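Local coordinates for RNA pseudouridylate synthase domain-containing protein 4 (Homo sapiens, PDB 5UBA) that isomerises uridine to pseudouridine in mitochondrial RNAs, including a 16S ribosomal RNA site needed to assemble a functional mitochondrial ribosome, at residues H100-Q103 and E104-T108. Sequence-based numbering, arbitrary orientation.
Sequences HQVQ and ELFRT
Four i-to-i+4 backbone hydrogen bonds tie H100, Q101, V102 and Q103 to E104, L105, F106 and R107 in the last turns of helix 96-107. R107 N to Q103 O is 2.9 Å; L105 N reaches Q101 O at 3.0 Å. On the outer face, the R107 guanidinium grips the E104 carboxylate side-on: R107 NE meets E104 OE1 and R107 NH2 meets E104 OE2, each at 2.8 Å and nearly linear. Both oxygens are approached on their syn sides, yet the nitrogens stand about 30° out of the carboxylate plane. E104 CG is anti to the backbone N (chi1 -177°), and a bend at chi2 swings the carboxylate toward the arginine. T108 leaves helical geometry, its N still bonded to E104 O at 3.0 Å. On the inner face V102 and F106 point the same way; V102 CG1, 3.7 Å from F106 CE2, meets the ring at its edge, in plane, while V102 O lies 3.2 Å from F106 CD2. H80 stacks on F106 and C79 touches V102, so this side rests on the chain following strand 77-78. With an alanine at the F106 position, H80 would probably lose its stacking partner and V102 CG1 the ring edge beside it. Q101 NE2 and Q103 NE2 bond to the carbonyls of L262 and L78. The helix end is thus two-sided: a paired charge outside, an apolar and aromatic patch against H80 and C79 inside, with glutamine amides fastening it to neighbouring backbone in the RluA-family synthase domain.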
loop_
_atom_site.group_PDB
_atom_site.type_symbol
_atom_site.label_atom_id
_atom_site.label_comp_id
_atom_site.label_asym_id
_atom_site.label_seq_id
_atom_site.Cartn_x
_atom_site.Cartn_y
_atom_site.Cartn_z
ATOM N N HIS A 100 -12.651 17.541 1.258
ATOM C CA HIS A 100 -13.706 16.988 0.410
ATOM C C HIS A 100 -13.329 17.044 -1.066
ATOM O O HIS A 100 -13.604 16.089 -1.799
ATOM C CB HIS A 100 -15.040 17.717 0.628
ATOM C CG HIS A 100 -15.683 17.392 1.933
ATOM N ND1 HIS A 100 -16.715 18.142 2.457
ATOM C CD2 HIS A 100 -15.436 16.408 2.830
ATOM C CE1 HIS A 100 -17.079 17.625 3.617
ATOM N NE2 HIS A 100 -16.319 16.574 3.867
ATOM N N GLN A 101 -12.697 18.135 -1.475
ATOM C CA GLN A 101 -12.245 18.286 -2.871
ATOM C C GLN A 101 -11.243 17.186 -3.251
ATOM O O GLN A 101 -11.365 16.514 -4.295
ATOM C CB GLN A 101 -11.644 19.661 -3.074
ATOM C CG GLN A 101 -11.368 20.014 -4.515
ATOM C CD GLN A 101 -10.767 21.397 -4.663
ATOM O OE1 GLN A 101 -11.077 22.309 -3.889
ATOM N NE2 GLN A 101 -9.912 21.563 -5.654
ATOM N N VAL A 102 -10.289 16.944 -2.365
ATOM C CA VAL A 102 -9.293 15.902 -2.610
ATOM C C VAL A 102 -9.911 14.505 -2.592
ATOM O O VAL A 102 -9.556 13.677 -3.437
ATOM C CB VAL A 102 -8.106 16.009 -1.625
ATOM C CG1 VAL A 102 -7.084 14.904 -1.901
ATOM C CG2 VAL A 102 -7.432 17.356 -1.808
ATOM N N GLN A 103 -10.808 14.237 -1.647
ATOM C CA GLN A 103 -11.555 12.983 -1.589
ATOM C C GLN A 103 -12.274 12.751 -2.927
ATOM O O GLN A 103 -12.256 11.632 -3.440
ATOM C CB GLN A 103 -12.560 12.997 -0.430
ATOM C CG GLN A 103 -11.940 12.913 0.961
ATOM C CD GLN A 103 -12.867 13.426 2.055
ATOM O OE1 GLN A 103 -14.088 13.372 1.911
ATOM N NE2 GLN A 103 -12.290 13.916 3.154
ATOM N N GLU A 104 -12.854 13.821 -3.477
ATOM C CA GLU A 104 -13.572 13.719 -4.763
ATOM C C GLU A 104 -12.614 13.423 -5.921
ATOM O O GLU A 104 -12.974 12.664 -6.822
ATOM C CB GLU A 104 -14.396 14.987 -4.998
ATOM C CG GLU A 104 -15.258 15.039 -6.256
ATOM C CD GLU A 104 -16.392 14.043 -6.288
ATOM O OE1 GLU A 104 -16.642 13.276 -5.322
ATOM O OE2 GLU A 104 -17.069 14.024 -7.354
ATOM N N LEU A 105 -11.408 13.988 -5.901
ATOM C CA LEU A 105 -10.387 13.625 -6.882
ATOM C C LEU A 105 -10.077 12.134 -6.840
ATOM O O LEU A 105 -9.927 11.495 -7.906
ATOM C CB LEU A 105 -9.113 14.448 -6.702
ATOM C CG LEU A 105 -9.189 15.961 -6.933
ATOM C CD1 LEU A 105 -7.894 16.664 -6.602
ATOM C CD2 LEU A 105 -9.618 16.256 -8.368
ATOM N N PHE A 106 -9.969 11.557 -5.641
ATOM C CA PHE A 106 -9.754 10.124 -5.535
ATOM C C PHE A 106 -10.959 9.327 -6.028
ATOM O O PHE A 106 -10.799 8.359 -6.751
ATOM C CB PHE A 106 -9.416 9.683 -4.094
ATOM C CG PHE A 106 -7.986 9.923 -3.686
ATOM C CD1 PHE A 106 -7.025 8.949 -3.877
ATOM C CD2 PHE A 106 -7.615 11.098 -3.089
ATOM C CE1 PHE A 106 -5.714 9.161 -3.475
ATOM C CE2 PHE A 106 -6.307 11.326 -2.700
ATOM C CZ PHE A 106 -5.349 10.345 -2.901
ATOM N N ARG A 107 -12.165 9.717 -5.586
ATOM C CA ARG A 107 -13.403 9.003 -5.969
ATOM C C ARG A 107 -13.561 8.925 -7.481
ATOM O O ARG A 107 -14.025 7.913 -8.019
ATOM C CB ARG A 107 -14.644 9.714 -5.400
ATOM C CG ARG A 107 -15.926 8.891 -5.497
ATOM C CD ARG A 107 -17.176 9.724 -5.202
ATOM N NE ARG A 107 -17.448 10.758 -6.197
ATOM C CZ ARG A 107 -18.035 10.568 -7.379
ATOM N NH1 ARG A 107 -18.440 9.358 -7.772
ATOM N NH2 ARG A 107 -18.215 11.607 -8.183
ATOM N N THR A 108 -13.225 10.019 -8.144
ATOM C CA THR A 108 -13.387 10.137 -9.604
ATOM C C THR A 108 -12.131 9.723 -10.388
ATOM O O THR A 108 -12.007 10.031 -11.577
ATOM C CB THR A 108 -13.810 11.567 -10.001
ATOM O OG1 THR A 108 -12.817 12.532 -9.618
ATOM C CG2 THR A 108 -15.187 11.920 -9.375
#